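Local coordinates for deoxyhypusine synthase, putative (Entamoeba histolytica, PDB 7L9R), which probably acts as a deoxyhypusine synthase, an NAD-dependent transferase that builds deoxyhypusine on a lysine of its protein substrate, at residues Arg107-His112 and Lys340-Thr345; Gly101-Phe106 and Glu126-Lys131; Ile266-Gly271 and Leu332-Ile337; Leu65-Ser70 and Ser260-Val265; Thr216-Ala221 and Arg251-Ser256. All blocks are in the same frame, centred on the assembly; numbering follows the deposited sequence.

Contact 1: Arg107-His112 and Lys340-Thr345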
# COMPACT_ATOMS: atom_id res chain seq x y z
N ARG B 107 -27.78 -8.82 -5.64
CA ARG B 107 -29.08 -9.19 -6.18
C ARG B 107 -30.15 -9.18 -5.09
O ARG B 107 -31.23 -8.61 -5.27
CB ARG B 107 -29.00 -10.57 -6.85
CG ARG B 107 -30.29 -11.04 -7.54
CD ARG B 107 -31.21 -11.81 -6.59
NE ARG B 107 -30.49 -12.83 -5.83
CZ ARG B 107 -30.95 -13.40 -4.72
NH1 ARG B 107 -32.12 -13.08 -4.21
NH2 ARG B 107 -30.20 -14.32 -4.11
N TYR B 108 -29.84 -9.79 -3.94
CA TYR B 108 -30.77 -9.80 -2.82
C TYR B 108 -31.13 -8.38 -2.38
O TYR B 108 -32.31 -8.07 -2.17
CB TYR B 108 -30.15 -10.60 -1.66
CG TYR B 108 -30.88 -10.48 -0.34
CD1 TYR B 108 -31.95 -11.31 -0.03
CD2 TYR B 108 -30.48 -9.54 0.61
CE1 TYR B 108 -32.62 -11.20 1.19
CE2 TYR B 108 -31.12 -9.42 1.81
CZ TYR B 108 -32.19 -10.25 2.10
OH TYR B 108 -32.83 -10.12 3.31
N LEU B 109 -30.13 -7.51 -2.23
CA LEU B 109 -30.41 -6.14 -1.79
C LEU B 109 -31.34 -5.42 -2.76
O LEU B 109 -32.24 -4.68 -2.33
CB LEU B 109 -29.11 -5.36 -1.61
CG LEU B 109 -28.18 -5.90 -0.53
CD1 LEU B 109 -26.91 -5.07 -0.45
CD2 LEU B 109 -28.91 -5.90 0.79
N VAL B 110 -31.13 -5.60 -4.06
CA VAL B 110 -31.99 -4.91 -5.03
C VAL B 110 -33.34 -5.62 -5.15
O VAL B 110 -34.37 -4.96 -5.30
CB VAL B 110 -31.29 -4.77 -6.39
CG1 VAL B 110 -29.94 -4.09 -6.23
CG2 VAL B 110 -31.13 -6.10 -7.10
N GLU B 111 -33.35 -6.95 -5.06
CA GLU B 111 -34.61 -7.69 -5.11
C GLU B 111 -35.57 -7.20 -4.03
O GLU B 111 -36.78 -7.10 -4.26
CB GLU B 111 -34.34 -9.19 -4.95
CG GLU B 111 -35.58 -10.06 -4.67
CD GLU B 111 -35.21 -11.53 -4.42
OE1 GLU B 111 -34.04 -11.91 -4.62
OE2 GLU B 111 -36.09 -12.32 -4.00
N HIS B 112 -35.04 -6.83 -2.86
CA HIS B 112 -35.88 -6.46 -1.73
C HIS B 112 -35.92 -4.95 -1.50
O HIS B 112 -36.35 -4.51 -0.43
CB HIS B 112 -35.40 -7.19 -0.47
CG HIS B 112 -35.63 -8.67 -0.53
ND1 HIS B 112 -36.87 -9.23 -0.33
CD2 HIS B 112 -34.79 -9.69 -0.82
CE1 HIS B 112 -36.78 -10.54 -0.47
NE2 HIS B 112 -35.53 -10.85 -0.76
N LYS B 340 -26.36 -8.50 9.77
CA LYS B 340 -26.69 -7.72 10.96
C LYS B 340 -27.43 -6.43 10.62
O LYS B 340 -27.75 -5.66 11.53
CB LYS B 340 -25.41 -7.38 11.74
CG LYS B 340 -24.57 -8.60 12.12
CD LYS B 340 -25.20 -9.41 13.24
CE LYS B 340 -24.32 -10.60 13.60
NZ LYS B 340 -24.88 -11.37 14.76
N THR B 341 -27.72 -6.18 9.34
CA THR B 341 -28.40 -4.96 8.93
C THR B 341 -29.54 -5.25 7.95
O THR B 341 -30.69 -5.40 8.37
CB THR B 341 -27.42 -3.97 8.31
OG1 THR B 341 -26.72 -4.60 7.23
CG2 THR B 341 -26.41 -3.48 9.34
N PHE B 342 -29.23 -5.30 6.65
CA PHE B 342 -30.27 -5.42 5.64
C PHE B 342 -31.14 -6.66 5.82
O PHE B 342 -32.32 -6.65 5.46
CB PHE B 342 -29.67 -5.43 4.24
CG PHE B 342 -29.11 -4.12 3.80
CD1 PHE B 342 -29.97 -3.08 3.46
CD2 PHE B 342 -27.74 -3.93 3.67
CE1 PHE B 342 -29.46 -1.86 3.03
CE2 PHE B 342 -27.23 -2.71 3.24
CZ PHE B 342 -28.10 -1.67 2.92
N ALA B 343 -30.57 -7.74 6.36
CA ALA B 343 -31.30 -9.00 6.45
C ALA B 343 -32.20 -9.09 7.67
O ALA B 343 -33.04 -9.99 7.73
CB ALA B 343 -30.31 -10.17 6.43
N VAL B 344 -32.05 -8.20 8.65
CA VAL B 344 -32.88 -8.23 9.85
C VAL B 344 -33.61 -6.92 10.12
O VAL B 344 -34.63 -6.94 10.82
CB VAL B 344 -32.05 -8.61 11.10
CG1 VAL B 344 -31.74 -10.10 11.10
CG2 VAL B 344 -30.75 -7.80 11.14
N THR B 345 -33.16 -5.79 9.60
CA THR B 345 -33.74 -4.50 9.94
C THR B 345 -34.77 -4.12 8.89
O THR B 345 -34.45 -4.07 7.70
CB THR B 345 -32.67 -3.42 10.04
OG1 THR B 345 -31.72 -3.76 11.06
CG2 THR B 345 -33.30 -2.08 10.38

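Contact 2: Gly101-Phe106 and Glu126-Lys131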
# COMPACT_ATOMS: atom_id res chain seq x y z
N GLY B 101 -18.76 -13.75 -5.06
CA GLY B 101 -20.11 -14.10 -4.66
C GLY B 101 -20.94 -12.94 -4.17
O GLY B 101 -22.14 -13.11 -3.95
N LEU B 102 -20.32 -11.76 -3.97
CA LEU B 102 -21.08 -10.58 -3.58
C LEU B 102 -22.16 -10.23 -4.59
O LEU B 102 -23.14 -9.56 -4.22
CB LEU B 102 -20.16 -9.37 -3.42
CG LEU B 102 -19.36 -9.25 -2.14
CD1 LEU B 102 -18.51 -7.97 -2.21
CD2 LEU B 102 -20.27 -9.23 -0.94
N ARG B 103 -21.99 -10.64 -5.84
CA ARG B 103 -23.01 -10.43 -6.86
C ARG B 103 -24.39 -10.88 -6.39
O ARG B 103 -25.39 -10.20 -6.62
CB ARG B 103 -22.62 -11.17 -8.14
CG ARG B 103 -23.58 -11.03 -9.28
CD ARG B 103 -24.44 -12.24 -9.42
NE ARG B 103 -25.14 -12.27 -10.70
CZ ARG B 103 -25.71 -13.35 -11.20
NH1 ARG B 103 -25.69 -14.51 -10.56
NH2 ARG B 103 -26.31 -13.26 -12.39
N ASP B 104 -24.44 -12.02 -5.70
CA ASP B 104 -25.73 -12.54 -5.26
C ASP B 104 -26.23 -11.84 -4.01
O ASP B 104 -27.44 -11.70 -3.82
CB ASP B 104 -25.60 -14.05 -5.09
CG ASP B 104 -25.00 -14.69 -6.34
OD1 ASP B 104 -25.64 -14.62 -7.41
OD2 ASP B 104 -23.88 -15.23 -6.26
N THR B 105 -25.31 -11.34 -3.18
CA THR B 105 -25.71 -10.42 -2.12
C THR B 105 -26.34 -9.16 -2.70
O THR B 105 -27.40 -8.72 -2.25
CB THR B 105 -24.49 -10.08 -1.25
OG1 THR B 105 -23.92 -11.28 -0.74
CG2 THR B 105 -24.89 -9.18 -0.08
N PHE B 106 -25.71 -8.58 -3.74
CA PHE B 106 -26.26 -7.38 -4.38
C PHE B 106 -27.62 -7.66 -5.00
O PHE B 106 -28.53 -6.83 -4.91
CB PHE B 106 -25.29 -6.85 -5.45
CG PHE B 106 -23.92 -6.47 -4.93
CD1 PHE B 106 -23.74 -6.08 -3.61
CD2 PHE B 106 -22.81 -6.52 -5.76
CE1 PHE B 106 -22.47 -5.74 -3.13
CE2 PHE B 106 -21.53 -6.19 -5.29
CZ PHE B 106 -21.36 -5.80 -3.97
N GLU B 126 -21.55 -6.59 -17.37
CA GLU B 126 -21.32 -7.74 -18.24
C GLU B 126 -21.04 -9.00 -17.42
O GLU B 126 -21.38 -10.11 -17.85
CB GLU B 126 -20.17 -7.45 -19.20
CG GLU B 126 -20.40 -6.23 -20.08
CD GLU B 126 -19.79 -4.96 -19.51
OE1 GLU B 126 -19.94 -4.72 -18.29
OE2 GLU B 126 -19.17 -4.19 -20.28
N THR B 127 -20.43 -8.84 -16.24
CA THR B 127 -20.23 -9.98 -15.35
C THR B 127 -21.55 -10.52 -14.84
O THR B 127 -21.75 -11.74 -14.79
CB THR B 127 -19.33 -9.55 -14.19
OG1 THR B 127 -18.09 -9.08 -14.71
CG2 THR B 127 -19.07 -10.70 -13.21
N ASP B 128 -22.48 -9.63 -14.47
CA ASP B 128 -23.79 -10.05 -13.99
C ASP B 128 -24.53 -10.83 -15.07
O ASP B 128 -25.13 -11.88 -14.78
CB ASP B 128 -24.58 -8.81 -13.55
CG ASP B 128 -25.92 -9.15 -12.91
OD1 ASP B 128 -25.97 -10.04 -12.03
OD2 ASP B 128 -26.92 -8.48 -13.26
N ILE B 129 -24.45 -10.36 -16.32
CA ILE B 129 -25.04 -11.07 -17.46
C ILE B 129 -24.32 -12.40 -17.68
O ILE B 129 -24.96 -13.44 -17.89
CB ILE B 129 -24.97 -10.19 -18.72
CG1 ILE B 129 -25.84 -8.94 -18.57
CG2 ILE B 129 -25.35 -10.99 -19.97
CD1 ILE B 129 -25.63 -7.91 -19.67
N MET B 130 -22.99 -12.37 -17.67
CA MET B 130 -22.20 -13.57 -17.96
C MET B 130 -22.52 -14.70 -16.99
O MET B 130 -22.61 -15.86 -17.39
CB MET B 130 -20.71 -13.21 -17.91
CG MET B 130 -19.77 -14.34 -18.27
SD MET B 130 -18.03 -13.84 -18.27
CE MET B 130 -18.12 -12.28 -19.14
N LYS B 131 -22.73 -14.37 -15.71
CA LYS B 131 -23.02 -15.40 -14.72
C LYS B 131 -24.39 -16.05 -14.92
O LYS B 131 -24.64 -17.10 -14.32
CB LYS B 131 -22.94 -14.82 -13.31
CG LYS B 131 -21.52 -14.55 -12.85
CD LYS B 131 -21.47 -14.03 -11.43
CE LYS B 131 -20.06 -14.15 -10.86
NZ LYS B 131 -19.97 -13.70 -9.44
O HOH W 1 -26.62 -16.57 -12.21
O HOH W 2 -22.37 -15.32 -8.35

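Contact 3: Ile266-Gly271 and Leu332-Ile337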
# COMPACT_ATOMS: atom_id res chain seq x y z
N ILE B 266 -23.02 3.78 0.73
CA ILE B 266 -22.24 2.58 1.03
C ILE B 266 -21.38 2.30 -0.20
O ILE B 266 -21.92 2.07 -1.29
CB ILE B 266 -23.13 1.37 1.34
CG1 ILE B 266 -24.11 1.70 2.46
CG2 ILE B 266 -22.28 0.15 1.73
CD1 ILE B 266 -25.20 0.66 2.64
N ILE B 267 -20.06 2.32 -0.03
CA ILE B 267 -19.14 2.17 -1.15
C ILE B 267 -18.18 1.04 -0.83
O ILE B 267 -17.46 1.10 0.18
CB ILE B 267 -18.38 3.47 -1.44
CG1 ILE B 267 -19.36 4.60 -1.75
CG2 ILE B 267 -17.44 3.28 -2.62
CD1 ILE B 267 -18.70 5.95 -1.91
N LEU B 268 -18.14 0.04 -1.69
CA LEU B 268 -17.26 -1.10 -1.52
C LEU B 268 -16.20 -1.03 -2.61
O LEU B 268 -16.53 -1.04 -3.80
CB LEU B 268 -18.05 -2.40 -1.61
CG LEU B 268 -19.41 -2.39 -0.91
CD1 LEU B 268 -20.18 -3.68 -1.19
CD2 LEU B 268 -19.25 -2.20 0.58
N GLY B 269 -14.93 -0.97 -2.20
CA GLY B 269 -13.82 -0.90 -3.12
C GLY B 269 -13.44 0.54 -3.44
O GLY B 269 -14.13 1.50 -3.09
N GLY B 270 -12.32 0.68 -4.14
CA GLY B 270 -11.76 1.98 -4.49
C GLY B 270 -11.99 2.31 -5.95
O GLY B 270 -11.85 1.44 -6.82
N GLY B 271 -12.33 3.57 -6.22
CA GLY B 271 -12.50 4.05 -7.58
C GLY B 271 -13.92 4.05 -8.10
O GLY B 271 -14.11 4.20 -9.31
N LEU B 332 -15.60 -10.58 2.23
CA LEU B 332 -15.56 -11.31 3.49
C LEU B 332 -16.41 -10.64 4.57
O LEU B 332 -17.20 -11.31 5.25
CB LEU B 332 -14.11 -11.44 3.97
N VAL B 333 -16.28 -9.32 4.73
CA VAL B 333 -16.96 -8.63 5.82
C VAL B 333 -18.36 -8.15 5.42
O VAL B 333 -19.25 -8.09 6.28
CB VAL B 333 -16.12 -7.46 6.35
CG1 VAL B 333 -14.80 -7.96 6.89
CG2 VAL B 333 -15.92 -6.42 5.26
N PHE B 334 -18.58 -7.80 4.16
CA PHE B 334 -19.89 -7.24 3.81
C PHE B 334 -21.03 -8.24 3.99
O PHE B 334 -22.09 -7.82 4.49
CB PHE B 334 -19.89 -6.67 2.38
CG PHE B 334 -21.12 -5.86 2.06
CD1 PHE B 334 -21.43 -4.73 2.81
CD2 PHE B 334 -21.97 -6.24 1.03
CE1 PHE B 334 -22.57 -3.99 2.53
CE2 PHE B 334 -23.11 -5.50 0.75
CZ PHE B 334 -23.41 -4.37 1.50
N PRO B 335 -20.91 -9.52 3.62
CA PRO B 335 -22.02 -10.45 3.93
C PRO B 335 -22.29 -10.53 5.42
O PRO B 335 -23.46 -10.61 5.84
CB PRO B 335 -21.54 -11.79 3.36
CG PRO B 335 -20.58 -11.41 2.28
CD PRO B 335 -19.86 -10.20 2.83
N LEU B 336 -21.24 -10.46 6.24
CA LEU B 336 -21.43 -10.42 7.68
C LEU B 336 -22.19 -9.17 8.09
O LEU B 336 -23.08 -9.22 8.96
CB LEU B 336 -20.07 -10.48 8.39
CG LEU B 336 -19.14 -11.63 7.99
CD1 LEU B 336 -17.90 -11.68 8.90
CD2 LEU B 336 -19.85 -13.00 7.95
N ILE B 337 -21.86 -8.02 7.49
CA ILE B 337 -22.55 -6.78 7.81
C ILE B 337 -24.01 -6.85 7.36
O ILE B 337 -24.91 -6.40 8.08
CB ILE B 337 -21.81 -5.58 7.19
CG1 ILE B 337 -20.49 -5.33 7.93
CG2 ILE B 337 -22.68 -4.33 7.18
CD1 ILE B 337 -19.59 -4.30 7.26

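Contact 4: Leu65-Ser70 and Ser260-Val265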
# COMPACT_ATOMS: atom_id res chain seq x y z
N LEU B 65 -31.53 2.72 7.40
CA LEU B 65 -32.77 2.00 7.15
C LEU B 65 -33.90 2.48 8.05
O LEU B 65 -35.06 2.49 7.61
CB LEU B 65 -32.54 0.50 7.35
CG LEU B 65 -31.50 -0.13 6.41
CD1 LEU B 65 -31.12 -1.52 6.87
CD2 LEU B 65 -32.02 -0.17 4.99
N THR B 66 -33.60 2.90 9.28
CA THR B 66 -34.63 3.25 10.25
C THR B 66 -34.87 4.75 10.38
O THR B 66 -35.73 5.16 11.17
CB THR B 66 -34.27 2.70 11.64
OG1 THR B 66 -33.07 3.33 12.11
CG2 THR B 66 -34.05 1.20 11.58
N TRP B 67 -34.13 5.58 9.65
CA TRP B 67 -34.25 7.03 9.83
C TRP B 67 -35.67 7.51 9.52
O TRP B 67 -36.28 7.09 8.54
CB TRP B 67 -33.25 7.77 8.94
CG TRP B 67 -33.33 9.26 9.12
CD1 TRP B 67 -32.59 10.02 9.98
CD2 TRP B 67 -34.21 10.18 8.44
NE1 TRP B 67 -32.94 11.34 9.87
CE2 TRP B 67 -33.94 11.47 8.94
CE3 TRP B 67 -35.20 10.03 7.46
CZ2 TRP B 67 -34.61 12.60 8.49
CZ3 TRP B 67 -35.87 11.16 7.02
CH2 TRP B 67 -35.57 12.43 7.53
N GLN B 68 -36.16 8.41 10.36
CA GLN B 68 -37.46 9.04 10.21
C GLN B 68 -37.32 10.53 10.49
O GLN B 68 -36.45 10.93 11.28
CB GLN B 68 -38.51 8.45 11.17
CG GLN B 68 -38.86 6.99 10.94
CD GLN B 68 -39.95 6.52 11.91
OE1 GLN B 68 -40.81 7.30 12.31
NE2 GLN B 68 -39.90 5.25 12.28
N PRO B 69 -38.16 11.36 9.88
CA PRO B 69 -38.10 12.80 10.18
C PRO B 69 -38.51 13.05 11.62
O PRO B 69 -39.41 12.40 12.15
CB PRO B 69 -39.09 13.42 9.19
CG PRO B 69 -39.34 12.38 8.16
CD PRO B 69 -39.17 11.07 8.85
N SER B 70 -37.84 14.01 12.25
CA SER B 70 -38.25 14.45 13.57
C SER B 70 -39.52 15.29 13.46
O SER B 70 -39.90 15.74 12.37
CB SER B 70 -37.14 15.26 14.24
OG SER B 70 -36.94 16.49 13.58
N SER B 260 -33.19 14.71 -2.25
CA SER B 260 -33.57 13.69 -1.28
C SER B 260 -33.59 14.25 0.13
O SER B 260 -32.80 15.12 0.49
CB SER B 260 -32.62 12.49 -1.34
OG SER B 260 -31.37 12.84 -0.78
N VAL B 261 -34.52 13.74 0.93
CA VAL B 261 -34.69 14.23 2.30
C VAL B 261 -33.49 13.87 3.16
O VAL B 261 -33.06 14.66 4.01
CB VAL B 261 -36.00 13.67 2.89
CG1 VAL B 261 -36.07 13.93 4.38
CG2 VAL B 261 -37.21 14.30 2.20
N GLU B 262 -32.92 12.68 2.96
CA GLU B 262 -31.79 12.20 3.74
C GLU B 262 -31.01 11.21 2.87
O GLU B 262 -31.61 10.46 2.11
CB GLU B 262 -32.26 11.55 5.05
CG GLU B 262 -31.15 11.27 6.05
CD GLU B 262 -30.93 12.43 7.00
OE1 GLU B 262 -31.47 13.53 6.74
OE2 GLU B 262 -30.22 12.25 8.01
N THR B 263 -29.68 11.23 2.99
CA THR B 263 -28.81 10.44 2.12
C THR B 263 -27.97 9.44 2.91
O THR B 263 -27.42 9.77 3.97
CB THR B 263 -27.85 11.34 1.33
OG1 THR B 263 -26.97 12.02 2.24
CG2 THR B 263 -28.61 12.36 0.51
N GLY B 264 -27.87 8.23 2.39
CA GLY B 264 -26.93 7.25 2.90
C GLY B 264 -26.11 6.68 1.77
O GLY B 264 -26.62 6.43 0.68
N VAL B 265 -24.83 6.44 2.04
CA VAL B 265 -23.89 6.02 1.02
C VAL B 265 -23.09 4.83 1.54
O VAL B 265 -22.55 4.88 2.65
CB VAL B 265 -22.96 7.17 0.59
CG1 VAL B 265 -21.85 6.66 -0.28
CG2 VAL B 265 -23.75 8.21 -0.17

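Contact 5: Thr216-Ala221 and Arg251-Ser256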
# COMPACT_ATOMS: atom_id res chain seq x y z
N THR B 216 -32.13 2.52 -10.26
CA THR B 216 -31.32 3.02 -11.36
C THR B 216 -29.85 2.71 -11.09
O THR B 216 -29.35 2.94 -9.98
CB THR B 216 -31.55 4.52 -11.54
OG1 THR B 216 -32.95 4.76 -11.72
CG2 THR B 216 -30.78 5.05 -12.74
N ILE B 217 -29.16 2.20 -12.11
CA ILE B 217 -27.76 1.81 -12.01
C ILE B 217 -26.94 2.75 -12.89
O ILE B 217 -27.14 2.81 -14.11
CB ILE B 217 -27.55 0.35 -12.43
CG1 ILE B 217 -28.35 -0.59 -11.53
CG2 ILE B 217 -26.07 -0.01 -12.41
CD1 ILE B 217 -28.29 -2.05 -11.94
N PHE B 218 -26.05 3.51 -12.27
CA PHE B 218 -25.14 4.40 -12.98
C PHE B 218 -23.82 3.69 -13.23
O PHE B 218 -23.31 2.96 -12.37
CB PHE B 218 -24.91 5.68 -12.18
CG PHE B 218 -26.16 6.47 -11.94
CD1 PHE B 218 -26.67 7.29 -12.93
CD2 PHE B 218 -26.83 6.37 -10.73
CE1 PHE B 218 -27.84 8.01 -12.72
CE2 PHE B 218 -28.00 7.09 -10.51
CZ PHE B 218 -28.50 7.91 -11.51
N CYS B 219 -23.28 3.89 -14.43
CA CYS B 219 -22.00 3.30 -14.83
C CYS B 219 -21.39 4.15 -15.93
O CYS B 219 -21.44 3.78 -17.11
CB CYS B 219 -22.19 1.85 -15.29
SG CYS B 219 -20.64 0.97 -15.61
N PRO B 220 -20.78 5.29 -15.58
CA PRO B 220 -20.24 6.18 -16.62
C PRO B 220 -19.21 5.51 -17.52
O PRO B 220 -19.09 5.88 -18.69
CB PRO B 220 -19.60 7.32 -15.81
CG PRO B 220 -20.31 7.29 -14.50
CD PRO B 220 -20.61 5.84 -14.23
N ALA B 221 -18.48 4.51 -17.02
CA ALA B 221 -17.46 3.84 -17.81
C ALA B 221 -17.98 2.57 -18.49
O ALA B 221 -17.18 1.69 -18.82
CB ALA B 221 -16.25 3.52 -16.93
N ARG B 251 -26.92 14.41 -14.48
CA ARG B 251 -28.01 15.21 -13.92
C ARG B 251 -28.95 14.37 -13.06
O ARG B 251 -29.47 14.87 -12.06
CB ARG B 251 -28.78 15.90 -15.05
CG ARG B 251 -27.88 16.76 -15.94
CD ARG B 251 -28.65 17.74 -16.81
NE ARG B 251 -29.44 17.08 -17.84
CZ ARG B 251 -30.77 17.03 -17.86
NH1 ARG B 251 -31.50 17.64 -16.94
NH2 ARG B 251 -31.38 16.36 -18.84
N LEU B 252 -29.18 13.10 -13.42
CA LEU B 252 -30.06 12.26 -12.60
C LEU B 252 -29.49 12.06 -11.21
O LEU B 252 -30.18 12.31 -10.21
CB LEU B 252 -30.27 10.90 -13.25
CG LEU B 252 -31.29 10.71 -14.37
CD1 LEU B 252 -31.31 9.24 -14.75
CD2 LEU B 252 -32.67 11.18 -13.92
N ILE B 253 -28.24 11.61 -11.12
CA ILE B 253 -27.70 11.26 -9.81
C ILE B 253 -27.53 12.50 -8.94
O ILE B 253 -27.82 12.48 -7.74
CB ILE B 253 -26.39 10.46 -9.96
CG1 ILE B 253 -26.02 9.79 -8.64
CG2 ILE B 253 -25.25 11.34 -10.49
CD1 ILE B 253 -24.76 8.95 -8.72
N ASN B 254 -27.14 13.62 -9.55
CA ASN B 254 -26.99 14.84 -8.75
C ASN B 254 -28.34 15.42 -8.36
O ASN B 254 -28.47 15.97 -7.26
CB ASN B 254 -26.12 15.85 -9.48
CG ASN B 254 -24.63 15.62 -9.22
OD1 ASN B 254 -24.09 16.03 -8.20
ND2 ASN B 254 -23.97 14.91 -10.14
N SER B 255 -29.35 15.30 -9.22
CA SER B 255 -30.69 15.72 -8.81
C SER B 255 -31.20 14.87 -7.66
O SER B 255 -31.86 15.37 -6.75
CB SER B 255 -31.66 15.66 -9.99
OG SER B 255 -31.32 16.61 -10.98
N SER B 256 -30.89 13.57 -7.68
CA SER B 256 -31.40 12.67 -6.65
C SER B 256 -30.79 12.99 -5.29
O SER B 256 -31.48 12.92 -4.27
CB SER B 256 -31.16 11.21 -7.03
OG SER B 256 -29.80 10.84 -6.90

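Contact 1: Arg107-His112 and Lys340-Thr345
This is a buried apolar contact in which Leu-109, in the C-terminal part of helix 102-111, meets Phe-342, in the loop that follows helix 330-339. The two side chains carry the contact and cross at about a right angle. The Leu-109 methyl CD2 sits 3.5 Å from Phe-342 CG and 3.6 Å from Phe-342 CB. It therefore meets the root of the aromatic side chain, obliquely to the ring. Phe-342 has CG beside its backbone N (chi1 -71°), which sends the ring toward the helix.

Tyr-108 makes the second touch. Its CG lies opposite the backbone N (chi1 169°), and the ring reaches across with the phenol end leading. Tyr-108 OH stops 3.7 Å from Ala-343 CA and 4.0 Å from Ala-343 CB. No hydrogen bond joins the two segments. The loop holds its own turn: Thr-341 O accepts from Val-344 N and Thr-345 N.

Leu-65 of helix 51-66 also packs on Phe-342. Asp-32 of the second subunit packs on Tyr-108, and Phe-31 of that subunit packs on Ala-343, so the contact borders a subunit interface. The arrangement is helix-to-loop packing over one side of the parallel sheet, where Phe-342 also meets Ile-266 of strand 262-268.

Contact 2: Gly101-Phe106 and Glu126-Lys131
The Arg-103 guanidinium has Lys-131 CB over the centre of one face, while Asp-128 and a water lie at its edge. This is a salt-bridge network of Arg-103, Asp-104 and Asp-128, joining helices 102-111 and 124-130. Arg-103 NE donates to Asp-128 OD1 at 2.7 Å, with an N-H...O angle of 156°. The carboxylate plane is turned 71° from the guanidinium plane. Arg-103 NH2 adds weak bonds to Asp-128 OD1 and to the backbone O of Asp-128. Arg-103 NH1 donates to Asp-104 OD1 at 3.2 Å, also as part of a salt bridge, tilted from the guanidinium plane.

Arg-103 bends at chi2 (-102°), and the extended Lys-131 chain slides past it in the opposite direction. Lys-131 NZ bonds to Met-98 O. Asp-128 is itself held by the backbone N atoms of Val-206 and Ile-207, which should help fix its carboxylate for Arg-103. The edge water accepts from Arg-103 NH1 at 2.8 Å and donates to Lys-131 O at 2.9 Å.

Contact 3: Ile266-Gly271 and Leu332-Ile337
Residues 266-268 are the last part of strand 262-268, and residues 332-337 lie on helix 330-339. The nearest CA pair is Leu-268 and Phe-334, 8.5 Å apart. The helix is kinked at Pro-335, whose N has no hydrogen to give to the turn before. After Leu-268 the strand runs into three glycines.

Side chains alone bridge the gap, and no hydrogen bond crosses it. Phe-334 points its ring at the strand, with CG opposite the backbone N (chi1 -169°). Leu-268 meets it at about a right angle. Its CD1 lies over one face in a CH-pi contact, 3.9 Å from the ring centroid and 13° off the normal. The other Leu-268 methyl, CD2, is 4.0 Å from Phe-334 CD1, so both branches of the leucine touch the ring. Ile-266 adds a looser touch, with CG2 4.2 Å from Phe-334 CE1 and oblique to the ring.

All three touching residues are buried. Strand 262-268 is central in the parallel sheet, hydrogen-bonded to strands 87-93 and 289-294. Helix 102-111 brings Phe-106 against both Leu-268 and Phe-334. Helix 51-66 packs on Ile-266, so the strand end and three helices share one apolar layer.

Contact 4: Leu65-Ser70 and Ser260-Val265
Val-261 is the first residue of 260-265 to touch Trp-67. Its CG1 is the branch that reaches the six-membered ring of the indole. Val-261 CG1 lies 3.5 Å from Trp-67 CH2 and 3.8 Å from Trp-67 CZ3, oblique to the ring.

Glu-262 comes next and lies over one indole face along its whole side chain. Its CB makes a CH-pi contact, 4.0 Å from the centroid of the six-membered ring and 4° off the normal. The chain then bends at chi2 (90°), which lays the carboxylate flat over the ring system, the two planes 16° apart. Glu-262 CD sits 3.7 Å from both NE1 and CE2 of Trp-67. Glu-262 OE2 is 3.4 Å from Trp-67 NE1, but it approaches over the face, and the angle is too poor for a hydrogen bond. The opposite indole face carries Pro-69 N, so the ring is sandwiched between its own chain and Glu-262.

This is stacking near the surface. Trp-67 follows directly on helix 51-66 and also touches Glu-73 of helix 71-76. Glu-262 pairs with Thr-88 by backbone bonds at strand 87-93, and Phe-289 of strand 289-294 lies against both Trp-67 and Glu-262.

Contact 5: Thr216-Ala221 and Arg251-Ser256
A CH-pi contact joins the Phe-218 ring, at the end of strand 216-218, to Ile-253 on helix 247-258. Ile-253 CB lies over one ring face, 3.8 Å from the centroid and 18° off the normal. The rest of the isoleucine follows the ring: CG1 is 3.8 Å from Phe-218 CE2, and CD1 is 3.9 Å from Phe-218 CD2. Ile-253 CG1 stands opposite the backbone N (chi1 -165°), which carries that branch along the ring. Thr-216 CG2 covers the opposite face, so the ring is clasped between strand and helix.

Apolar edge packing comes from Leu-252. Its CB is near the ring plane, 3.8 Å from Phe-218 CE1, and the two side chains cross at about a right angle.

Hydrogen bonds stay within the helix. Ser-255 N and Ser-255 OG reach Arg-251 O from opposite faces of its carbonyl plane. Ser-256 OG donates to Ile-253 O at 2.7 Å, and it also bonds to Tyr-90 OH.

Strand 216-218 is an outermost strand of the sheet within this chain, paired with strand 117-120. Helix 247-258 also reaches that neighbour, through Ile-253 on Val-119. A helix laid against the side chains of a parallel sheet is the basic packing of an alpha/beta, Rossmann-like fold.

Contacts 1, 2 and 3 are buried, contact 5 is partly so and contact 4 lies near the surface. Contacts 1 and 2 use successive parts of helix 102-111, yet one is apolar and the other a salt-bridge network with water. Contacts 3 and 4 share strand 262-268: its end packs on a phenylalanine, while Glu-262 near its other end lies over a tryptophan. Contacts 1 and 3 touch through Phe-342 and Ile-266, and contacts 2 and 3 through Phe-106 and Leu-268. Contact 4 joins contact 1 through Leu-65 and Phe-342, so the four form one continuous packed region. Contact 5 stands apart at an outer strand. Contacts 1 to 3 border the second subunit, and contact 5 the third.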